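Ofchtiv-allosamidin (Ostrinia furnacalis, PDB 6JMB) probably hydrolyses the beta-1,4 linkages of chitin as a group IV insect chitinase of glycosyl hydrolase family 18, and binds the inhibitor allosamidin. Local coordinates at residues T18-F23 against D351-C356; D26-F31 against T67-K72; G61-F66 against L114-D119; L159-A164 against K183-I188. One frame throughout, in Å; residues are numbered along the deposited sequence.

From the N terminus, the chain leaves strand 5-11 and forms 18-23, which meets 351-356 beyond strand 341-345; contact 1 thus closes a loop that encloses the other three. Next comes 26-31, the approach to strand 35-43, which pairs with 67-72 in contact 2. Before that loop closes, 61-66 has opened contact 3, completed by 114-119, so contacts 2 and 3 cross; they meet where Lys70 NZ lies 2.8 Å from Asn117 O. Contact 4 follows in series, joining strand 160-165 to strand 187-190, and is reached from contact 3 through Asp119 O and Leu160 N, 2.9 Å apart. Contacts 1 and 2 meet through Phe23 and Ile28.

Contact 1. Residues T18-F23 against D351-C356; sequences TGLGKF and DFHGLC
Phe352 reaches across to Phe23 and to the backbone of Leu20 and Lys22. Its CB lies in plane at the edge of the Phe23 ring, 3.8 Å from Phe23 CE2. With chi1 at 61°, CG stands between the backbone N and the carbonyl carbon, 3.5 Å from Phe23 CD2. That same CD2 sits over the centre of the Phe352 ring, an edge-to-face pair with centroids 4.7 Å apart and planes at 79°. At the tip, Phe352 CZ comes within 3.4 Å of both Leu20 O and Lys22 O. An alanine here would probably leave the edge of Phe23 without the face it points into and open a gap beside these two carbonyls. Next to the ring, His353 NE2 shares a water with Gly19 O and Lys22 O, while Leu20 CD1 touches Leu355 CD1 at 3.9 Å. The type I turn from Asp351 to Gly354 presents Phe352 and His353; Asp351 OD2 accepts from Cys356 N at 2.8 Å, and Cys356 is tied by a disulfide to Cys290. The contact joins loops that follow strands 5-11 and 341-345, neighbouring parallel strands where the TIM barrel of family 18 closes.

Contact 2. Residues D26-F31 against T67-K72; sequences DDIDPF and TSLKEK
Lys72 N donates to Leu69 O at 3.0 Å, and Pro30 packs against the turn this bond closes, its CB 4.1 Å from Leu69 CB. One atom further, Pro30 CG is 4.0 Å from Lys72 CG. The leucine tip meets Ile28: Leu69 CD1 is 3.9 Å from both CG2 and CD1 of Ile28, and the two side chains cross at about a right angle. Within the TIM barrel this packing joins the approaches to two neighbouring parallel strands, 35-43 and 77-83. Pro30 and Phe31 are held by an Asx turn in which Asp29 OD1 accepts from Phe31 N at 3.0 Å, with an N-H...O angle of 155°. Phe31 CZ comes 3.2 Å from Lys72 O, which lies oblique to the phenylalanine ring. Phe31 CE2 touches Lys72 CG at 3.8 Å, that CG being anti to the backbone N (chi1 -174°); the lysine chain then bends at chi2 (56°), which sets CD, and only its end leads away. Asn73 ND2 adds a hydrogen bond to Pro30 O.

Contact 3. Residues G61-F66 against L114-D119; sequences GNFKQF and LEYNFD
Phe63 pushes one corner of its ring into the broad face of Tyr116: CD2 stands 3.3 Å above that ring, over its centre, and is 3.4 Å from Tyr116 CE2. The two planes are inclined at 46°, neither stacked nor edge-to-face, so the phenylalanine enters as a wedge. Its CB adds a second bump against Tyr116 CG at 3.7 Å. The opposite face of the tyrosine is overlaid by Glu115 CG, offset toward the rim, so the ring is sandwiched between an aliphatic carbon and an aromatic one. An alanine in place of Tyr116 would probably leave Phe63 CD2 and CE2 without their cover and open a gap between Phe63 and Glu115. The three rings of Phe63, Tyr116 and Phe118 form an aromatic cluster at the end of helix 99-116, where Asn117, with positive phi, marks a Schellman motif and turns the chain toward strand 120-124 of the TIM barrel. Phe118 then points its edge at the face of Phe63 in an offset edge-to-face pair, with planes at 77°, and its CE1 meets Phe66 CD2 at 3.8 Å; those last two side chains cross at about a right angle. At the solvent-exposed Lys64 and Asn117, Lys64 NZ lies 3.7 Å from Asn117 CB, and a water accepts from Lys64 NZ at 2.7 Å and from Asn117 ND2. Thr67 OG1 is hydrogen-bonded to Tyr116 O.

Contact 4. Residues L159-A164 against K183-I188; sequences LLLTVA and KYVDYI
Thr162 and Tyr187 lie side by side, pointing the same way, and the methyl of the threonine sits over the tyrosine ring: CG2 is 3.5 Å from the centroid and 17° off the normal, a CH-pi contact. With chi1 at 66°, OG1 occupies the position between the backbone N and the carbonyl carbon, where it bonds to Asp122 and takes a water that also reaches Tyr187 OH. Through Asp122, part of the DxxDxDxE signature of family 18, Thr162 links this strand pairing to the catalytic motif, and the next residue but one, Ala164, touches allosamizoline. Val163 and Ile188 form a second parallel pair, CG2 to CG1 3.9 Å, on the other side of the strands. Val185 instead crosses Val163 at about a right angle. Asp186 is likewise turned across Leu160, whose CD2 lies 3.4 Å from Asp186 CG. The carboxylate of Asp186 accepts through OD2 from Leu161 N at 2.9 Å (169°), met nearly along the C-O axis, while Asp186 N donates to Leu161 O at 2.8 Å, so side chain and backbone grip one residue of strand 160-165. Tyr187 N is buried here with no partner in the model. Because OD2 is held by Leu161 N and also forms a salt bridge with Arg151, Asp186 is likely to remain ionised.

Contact 1. Residues T18-F23 against D351-C356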
# COMPACT_ATOMS: atom_id res chain seq x y z
N THR A 18 21.36 2.02 -3.93
CA THR A 18 22.75 1.88 -3.52
C THR A 18 22.93 2.32 -2.07
O THR A 18 22.08 3.02 -1.50
CB THR A 18 23.68 2.68 -4.43
OG1 THR A 18 23.38 4.08 -4.31
CG2 THR A 18 23.50 2.25 -5.88
N GLY A 19 24.04 1.88 -1.50
CA GLY A 19 24.45 2.36 -0.19
C GLY A 19 23.39 2.08 0.86
O GLY A 19 22.86 0.97 0.96
N LEU A 20 23.07 3.12 1.63
CA LEU A 20 22.14 2.97 2.75
C LEU A 20 20.69 2.82 2.31
O LEU A 20 19.85 2.50 3.15
CB LEU A 20 22.28 4.15 3.71
CG LEU A 20 23.64 4.25 4.41
CD1 LEU A 20 23.83 5.63 5.00
CD2 LEU A 20 23.75 3.18 5.49
N GLY A 21 20.39 3.02 1.03
CA GLY A 21 19.03 2.83 0.55
C GLY A 21 18.75 1.42 0.06
O GLY A 21 17.59 1.03 -0.10
N LYS A 22 19.81 0.65 -0.20
CA LYS A 22 19.65 -0.70 -0.72
C LYS A 22 18.90 -1.56 0.29
O LYS A 22 19.25 -1.60 1.47
CB LYS A 22 21.03 -1.31 -0.99
CG LYS A 22 20.99 -2.68 -1.65
CD LYS A 22 22.40 -3.15 -1.99
CE LYS A 22 22.44 -4.63 -2.33
NZ LYS A 22 21.63 -4.97 -3.53
N PHE A 23 17.87 -2.26 -0.18
CA PHE A 23 17.05 -3.09 0.71
C PHE A 23 16.78 -4.39 -0.02
O PHE A 23 16.04 -4.41 -1.01
CB PHE A 23 15.76 -2.38 1.10
CG PHE A 23 14.98 -3.07 2.19
CD1 PHE A 23 14.24 -4.21 1.92
CD2 PHE A 23 14.96 -2.56 3.48
CE1 PHE A 23 13.51 -4.84 2.92
CE2 PHE A 23 14.23 -3.18 4.48
CZ PHE A 23 13.51 -4.32 4.20
N ASP A 351 12.71 3.26 8.48
CA ASP A 351 14.10 3.52 8.87
C ASP A 351 14.73 2.19 9.31
O ASP A 351 14.96 1.92 10.49
CB ASP A 351 14.18 4.60 9.95
CG ASP A 351 15.60 4.98 10.31
OD1 ASP A 351 16.51 4.79 9.48
OD2 ASP A 351 15.80 5.47 11.44
N PHE A 352 14.98 1.34 8.31
CA PHE A 352 15.39 -0.03 8.59
C PHE A 352 16.78 -0.11 9.21
O PHE A 352 17.06 -1.05 9.96
CB PHE A 352 15.22 -0.94 7.37
CG PHE A 352 16.04 -0.55 6.16
CD1 PHE A 352 15.63 0.47 5.31
CD2 PHE A 352 17.19 -1.26 5.83
CE1 PHE A 352 16.37 0.80 4.17
CE2 PHE A 352 17.93 -0.93 4.70
CZ PHE A 352 17.52 0.10 3.87
N HIS A 353 17.64 0.88 8.96
CA HIS A 353 18.96 0.94 9.56
C HIS A 353 18.97 1.70 10.89
O HIS A 353 20.03 1.79 11.52
CB HIS A 353 19.96 1.62 8.62
CG HIS A 353 20.29 0.82 7.39
ND1 HIS A 353 20.56 -0.53 7.42
CD2 HIS A 353 20.45 1.21 6.10
CE1 HIS A 353 20.85 -0.95 6.20
NE2 HIS A 353 20.79 0.09 5.38
N GLY A 354 17.84 2.27 11.31
CA GLY A 354 17.80 2.99 12.57
C GLY A 354 18.63 4.25 12.60
O GLY A 354 19.10 4.65 13.67
N LEU A 355 18.81 4.90 11.45
CA LEU A 355 19.66 6.08 11.37
C LEU A 355 19.03 7.31 12.01
O LEU A 355 19.73 8.29 12.28
CB LEU A 355 20.00 6.39 9.91
CG LEU A 355 20.67 5.27 9.14
CD1 LEU A 355 20.97 5.70 7.71
CD2 LEU A 355 21.95 4.83 9.85
N CYS A 356 17.72 7.28 12.28
CA CYS A 356 17.01 8.44 12.78
C CYS A 356 16.79 8.42 14.29
O CYS A 356 16.06 9.27 14.82
CB CYS A 356 15.70 8.64 12.02
SG CYS A 356 16.00 9.03 10.28
O HOH W 1 21.35 -0.54 2.73

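Contact 2. Residues D26-F31 against T67-K72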
# COMPACT_ATOMS: atom_id res chain seq x y z
N ASP A 26 17.20 -10.08 2.56
CA ASP A 26 17.78 -10.34 3.88
C ASP A 26 17.77 -9.12 4.79
O ASP A 26 18.26 -9.22 5.93
CB ASP A 26 19.16 -11.00 3.78
CG ASP A 26 20.22 -10.09 3.19
OD1 ASP A 26 19.94 -8.91 2.90
OD2 ASP A 26 21.36 -10.58 3.02
N ASP A 27 17.24 -7.98 4.34
CA ASP A 27 16.98 -6.84 5.21
C ASP A 27 15.63 -6.93 5.90
O ASP A 27 15.36 -6.15 6.81
CB ASP A 27 17.06 -5.55 4.40
CG ASP A 27 18.48 -5.16 4.08
OD1 ASP A 27 19.25 -4.90 5.03
OD2 ASP A 27 18.84 -5.13 2.89
N ILE A 28 14.78 -7.87 5.49
CA ILE A 28 13.46 -8.03 6.07
C ILE A 28 13.58 -8.72 7.42
O ILE A 28 14.28 -9.74 7.55
CB ILE A 28 12.56 -8.85 5.13
CG1 ILE A 28 12.35 -8.11 3.81
CG2 ILE A 28 11.22 -9.17 5.81
CD1 ILE A 28 11.62 -8.92 2.77
N ASP A 29 12.88 -8.18 8.42
CA ASP A 29 12.72 -8.87 9.69
C ASP A 29 11.42 -9.65 9.61
O ASP A 29 10.34 -9.04 9.69
CB ASP A 29 12.67 -7.88 10.83
CG ASP A 29 12.70 -8.56 12.19
OD1 ASP A 29 12.19 -9.69 12.31
OD2 ASP A 29 13.24 -7.95 13.13
N PRO A 30 11.45 -10.98 9.47
CA PRO A 30 10.21 -11.73 9.25
C PRO A 30 9.34 -11.87 10.49
O PRO A 30 8.24 -12.41 10.38
CB PRO A 30 10.72 -13.10 8.78
CG PRO A 30 12.05 -13.24 9.44
CD PRO A 30 12.64 -11.85 9.50
N PHE A 31 9.80 -11.43 11.65
CA PHE A 31 8.97 -11.46 12.85
C PHE A 31 8.21 -10.17 13.09
O PHE A 31 7.43 -10.10 14.05
CB PHE A 31 9.82 -11.82 14.08
CG PHE A 31 10.18 -13.27 14.15
CD1 PHE A 31 9.23 -14.20 14.55
CD2 PHE A 31 11.45 -13.71 13.83
CE1 PHE A 31 9.55 -15.55 14.63
CE2 PHE A 31 11.77 -15.06 13.90
CZ PHE A 31 10.81 -15.97 14.30
N THR A 67 10.44 -16.40 0.01
CA THR A 67 9.61 -17.39 0.70
C THR A 67 10.40 -18.18 1.73
O THR A 67 9.81 -18.67 2.70
CB THR A 67 8.90 -18.32 -0.29
OG1 THR A 67 9.88 -19.06 -1.04
CG2 THR A 67 8.02 -17.52 -1.25
N SER A 68 11.72 -18.25 1.58
CA SER A 68 12.56 -18.92 2.58
C SER A 68 12.63 -18.17 3.90
O SER A 68 13.19 -18.70 4.86
CB SER A 68 13.96 -19.15 2.02
OG SER A 68 13.92 -20.14 1.01
N LEU A 69 12.08 -16.95 3.97
CA LEU A 69 11.95 -16.30 5.27
C LEU A 69 11.12 -17.13 6.24
O LEU A 69 11.24 -16.96 7.45
CB LEU A 69 11.33 -14.91 5.11
CG LEU A 69 12.19 -13.87 4.39
CD1 LEU A 69 11.34 -12.66 3.97
CD2 LEU A 69 13.37 -13.43 5.27
N LYS A 70 10.29 -18.05 5.73
CA LYS A 70 9.55 -18.96 6.59
C LYS A 70 10.46 -19.93 7.33
O LYS A 70 10.02 -20.54 8.32
CB LYS A 70 8.50 -19.72 5.77
CG LYS A 70 7.37 -18.82 5.29
CD LYS A 70 6.33 -19.62 4.52
CE LYS A 70 6.79 -19.95 3.11
NZ LYS A 70 5.70 -20.62 2.35
N GLU A 71 11.71 -20.08 6.89
CA GLU A 71 12.65 -20.90 7.65
C GLU A 71 13.03 -20.22 8.97
O GLU A 71 13.37 -20.91 9.94
CB GLU A 71 13.90 -21.18 6.82
CG GLU A 71 13.68 -22.24 5.75
CD GLU A 71 14.69 -22.15 4.62
OE1 GLU A 71 14.33 -22.49 3.48
OE2 GLU A 71 15.84 -21.74 4.89
N LYS A 72 12.96 -18.89 9.03
CA LYS A 72 13.22 -18.18 10.27
C LYS A 72 11.96 -18.01 11.11
O LYS A 72 11.98 -18.24 12.32
CB LYS A 72 13.86 -16.81 9.98
CG LYS A 72 14.31 -16.06 11.23
CD LYS A 72 15.27 -16.88 12.08
CE LYS A 72 15.77 -16.09 13.28
NZ LYS A 72 16.68 -16.89 14.16

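Contact 3. Residues G61-F66 against L114-D119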
# COMPACT_ATOMS: atom_id res chain seq x y z
N GLY A 61 17.20 -16.02 -7.88
CA GLY A 61 16.51 -16.74 -6.83
C GLY A 61 15.74 -15.89 -5.85
O GLY A 61 15.51 -16.33 -4.72
N ASN A 62 15.32 -14.69 -6.24
CA ASN A 62 14.73 -13.76 -5.27
C ASN A 62 13.37 -14.24 -4.77
O ASN A 62 13.07 -14.08 -3.58
CB ASN A 62 14.65 -12.35 -5.85
CG ASN A 62 14.83 -11.29 -4.79
OD1 ASN A 62 15.76 -11.34 -3.99
ND2 ASN A 62 13.93 -10.31 -4.79
N PHE A 63 12.53 -14.81 -5.64
CA PHE A 63 11.26 -15.37 -5.18
C PHE A 63 11.51 -16.36 -4.04
O PHE A 63 10.86 -16.30 -2.99
CB PHE A 63 10.58 -16.16 -6.30
CG PHE A 63 9.89 -15.34 -7.38
CD1 PHE A 63 9.25 -14.13 -7.13
CD2 PHE A 63 9.84 -15.85 -8.67
CE1 PHE A 63 8.59 -13.45 -8.17
CE2 PHE A 63 9.20 -15.18 -9.70
CZ PHE A 63 8.57 -13.98 -9.45
N LYS A 64 12.45 -17.29 -4.26
CA LYS A 64 12.69 -18.35 -3.29
C LYS A 64 13.38 -17.83 -2.04
O LYS A 64 13.10 -18.32 -0.94
CB LYS A 64 13.49 -19.47 -3.95
CG LYS A 64 13.72 -20.69 -3.08
CD LYS A 64 12.41 -21.39 -2.75
CE LYS A 64 12.67 -22.75 -2.11
NZ LYS A 64 11.48 -23.27 -1.40
N GLN A 65 14.28 -16.85 -2.17
CA GLN A 65 14.87 -16.26 -0.98
C GLN A 65 13.79 -15.63 -0.11
O GLN A 65 13.82 -15.75 1.12
CB GLN A 65 15.91 -15.21 -1.36
CG GLN A 65 17.19 -15.78 -1.93
CD GLN A 65 18.18 -14.69 -2.28
OE1 GLN A 65 18.73 -14.66 -3.38
NE2 GLN A 65 18.41 -13.78 -1.34
N PHE A 66 12.82 -14.97 -0.75
CA PHE A 66 11.73 -14.32 -0.03
C PHE A 66 10.88 -15.34 0.71
O PHE A 66 10.60 -15.19 1.90
CB PHE A 66 10.90 -13.53 -1.04
CG PHE A 66 9.78 -12.71 -0.44
CD1 PHE A 66 10.02 -11.43 0.05
CD2 PHE A 66 8.49 -13.21 -0.40
CE1 PHE A 66 8.99 -10.67 0.58
CE2 PHE A 66 7.46 -12.45 0.14
CZ PHE A 66 7.71 -11.18 0.62
N LEU A 114 3.22 -22.29 -6.36
CA LEU A 114 3.69 -23.58 -5.86
C LEU A 114 5.18 -23.77 -6.10
O LEU A 114 5.89 -24.27 -5.21
CB LEU A 114 2.89 -24.72 -6.49
CG LEU A 114 1.40 -24.74 -6.13
CD1 LEU A 114 0.64 -25.79 -6.95
CD2 LEU A 114 1.20 -24.98 -4.64
N GLU A 115 5.68 -23.38 -7.27
CA GLU A 115 7.08 -23.65 -7.57
C GLU A 115 8.02 -22.81 -6.72
O GLU A 115 9.13 -23.25 -6.40
CB GLU A 115 7.36 -23.48 -9.07
CG GLU A 115 7.48 -22.05 -9.54
CD GLU A 115 7.71 -21.97 -11.04
OE1 GLU A 115 8.73 -22.51 -11.50
OE2 GLU A 115 6.88 -21.36 -11.75
N TYR A 116 7.60 -21.61 -6.32
CA TYR A 116 8.44 -20.73 -5.52
C TYR A 116 8.07 -20.74 -4.05
O TYR A 116 8.68 -20.01 -3.27
CB TYR A 116 8.41 -19.30 -6.09
CG TYR A 116 8.92 -19.25 -7.52
CD1 TYR A 116 10.22 -19.64 -7.83
CD2 TYR A 116 8.10 -18.83 -8.56
CE1 TYR A 116 10.69 -19.61 -9.13
CE2 TYR A 116 8.56 -18.80 -9.87
CZ TYR A 116 9.86 -19.19 -10.15
OH TYR A 116 10.33 -19.16 -11.44
N ASN A 117 7.10 -21.57 -3.65
CA ASN A 117 6.72 -21.77 -2.25
C ASN A 117 6.03 -20.56 -1.62
O ASN A 117 6.19 -20.30 -0.42
CB ASN A 117 7.89 -22.27 -1.39
CG ASN A 117 7.42 -22.91 -0.10
OD1 ASN A 117 6.38 -23.57 -0.07
ND2 ASN A 117 8.17 -22.71 0.97
N PHE A 118 5.26 -19.82 -2.41
CA PHE A 118 4.39 -18.80 -1.85
C PHE A 118 3.17 -19.45 -1.20
O PHE A 118 2.82 -20.60 -1.48
CB PHE A 118 3.93 -17.83 -2.94
CG PHE A 118 4.99 -16.86 -3.39
CD1 PHE A 118 5.30 -15.74 -2.62
CD2 PHE A 118 5.67 -17.05 -4.59
CE1 PHE A 118 6.27 -14.85 -3.03
CE2 PHE A 118 6.64 -16.15 -5.01
CZ PHE A 118 6.95 -15.05 -4.23
N ASP A 119 2.51 -18.69 -0.32
CA ASP A 119 1.33 -19.18 0.38
C ASP A 119 0.03 -18.64 -0.19
O ASP A 119 -1.05 -18.96 0.34
CB ASP A 119 1.43 -18.83 1.87
CG ASP A 119 2.64 -19.43 2.50
OD1 ASP A 119 2.69 -20.68 2.62
OD2 ASP A 119 3.57 -18.67 2.85
O HOH W 2 10.92 -21.23 0.21

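Contact 4. Residues L159-A164 against K183-I188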
# COMPACT_ATOMS: atom_id res chain seq x y z
N LEU A 159 -4.46 -22.31 -0.20
CA LEU A 159 -3.75 -21.07 -0.48
C LEU A 159 -4.61 -19.85 -0.13
O LEU A 159 -5.84 -19.90 -0.17
CB LEU A 159 -3.37 -21.01 -1.96
CG LEU A 159 -2.30 -22.03 -2.36
CD1 LEU A 159 -2.21 -22.11 -3.87
CD2 LEU A 159 -0.95 -21.68 -1.75
N LEU A 160 -3.93 -18.76 0.21
CA LEU A 160 -4.60 -17.50 0.52
C LEU A 160 -4.89 -16.72 -0.76
O LEU A 160 -4.16 -16.82 -1.75
CB LEU A 160 -3.71 -16.65 1.42
CG LEU A 160 -3.43 -17.21 2.82
CD1 LEU A 160 -2.36 -16.39 3.51
CD2 LEU A 160 -4.70 -17.24 3.64
N LEU A 161 -5.96 -15.94 -0.72
CA LEU A 161 -6.31 -15.01 -1.79
C LEU A 161 -6.68 -13.68 -1.15
O LEU A 161 -7.62 -13.62 -0.36
CB LEU A 161 -7.49 -15.53 -2.62
CG LEU A 161 -7.97 -14.58 -3.72
CD1 LEU A 161 -6.89 -14.37 -4.77
CD2 LEU A 161 -9.25 -15.10 -4.36
N THR A 162 -5.94 -12.63 -1.48
CA THR A 162 -6.20 -11.30 -0.94
C THR A 162 -6.25 -10.30 -2.08
O THR A 162 -5.89 -10.60 -3.22
CB THR A 162 -5.12 -10.89 0.07
OG1 THR A 162 -3.86 -10.73 -0.61
CG2 THR A 162 -4.97 -11.94 1.15
N VAL A 163 -6.75 -9.10 -1.77
CA VAL A 163 -6.75 -8.00 -2.72
C VAL A 163 -6.24 -6.74 -2.05
O VAL A 163 -6.27 -6.60 -0.82
CB VAL A 163 -8.14 -7.73 -3.34
CG1 VAL A 163 -8.59 -8.91 -4.20
CG2 VAL A 163 -9.16 -7.41 -2.24
N ALA A 164 -5.75 -5.82 -2.87
CA ALA A 164 -5.50 -4.44 -2.49
C ALA A 164 -6.44 -3.57 -3.30
O ALA A 164 -6.57 -3.78 -4.52
CB ALA A 164 -4.06 -4.04 -2.80
N LYS A 183 -16.39 -11.59 -0.19
CA LYS A 183 -16.84 -12.97 -0.00
C LYS A 183 -15.73 -13.97 -0.27
O LYS A 183 -15.62 -14.98 0.44
CB LYS A 183 -18.03 -13.23 -0.93
CG LYS A 183 -18.52 -14.67 -0.97
CD LYS A 183 -19.83 -14.72 -1.73
CE LYS A 183 -20.44 -16.11 -1.70
NZ LYS A 183 -21.69 -16.16 -2.51
N TYR A 184 -14.90 -13.72 -1.27
CA TYR A 184 -13.96 -14.70 -1.79
C TYR A 184 -12.55 -14.54 -1.25
O TYR A 184 -11.71 -15.43 -1.49
CB TYR A 184 -13.90 -14.59 -3.32
CG TYR A 184 -15.22 -14.89 -3.94
CD1 TYR A 184 -15.81 -16.12 -3.75
CD2 TYR A 184 -15.90 -13.93 -4.68
CE1 TYR A 184 -17.03 -16.41 -4.30
CE2 TYR A 184 -17.12 -14.21 -5.23
CZ TYR A 184 -17.68 -15.45 -5.03
OH TYR A 184 -18.91 -15.76 -5.57
N VAL A 185 -12.25 -13.46 -0.55
CA VAL A 185 -10.89 -13.17 -0.14
C VAL A 185 -10.72 -13.44 1.34
O VAL A 185 -11.67 -13.40 2.13
CB VAL A 185 -10.46 -11.73 -0.49
CG1 VAL A 185 -10.56 -11.50 -2.00
CG2 VAL A 185 -11.30 -10.70 0.27
N ASP A 186 -9.47 -13.73 1.72
CA ASP A 186 -9.14 -13.84 3.14
C ASP A 186 -9.20 -12.48 3.82
O ASP A 186 -9.63 -12.37 4.97
CB ASP A 186 -7.77 -14.49 3.29
CG ASP A 186 -7.80 -15.94 2.90
OD1 ASP A 186 -8.26 -16.76 3.73
OD2 ASP A 186 -7.42 -16.27 1.76
N TYR A 187 -8.77 -11.42 3.12
CA TYR A 187 -8.93 -10.06 3.62
C TYR A 187 -8.76 -9.09 2.46
O TYR A 187 -8.26 -9.45 1.39
CB TYR A 187 -7.95 -9.72 4.76
CG TYR A 187 -6.50 -9.91 4.43
CD1 TYR A 187 -5.80 -8.98 3.67
CD2 TYR A 187 -5.80 -11.03 4.90
CE1 TYR A 187 -4.46 -9.15 3.37
CE2 TYR A 187 -4.46 -11.21 4.61
CZ TYR A 187 -3.80 -10.27 3.84
OH TYR A 187 -2.46 -10.45 3.53
N ILE A 188 -9.20 -7.86 2.72
CA ILE A 188 -9.09 -6.75 1.79
C ILE A 188 -8.11 -5.74 2.37
O ILE A 188 -8.32 -5.22 3.47
CB ILE A 188 -10.46 -6.09 1.56
CG1 ILE A 188 -11.42 -7.06 0.87
CG2 ILE A 188 -10.31 -4.83 0.74
CD1 ILE A 188 -12.80 -6.48 0.66
O HOH W 3 -2.04 -9.32 1.08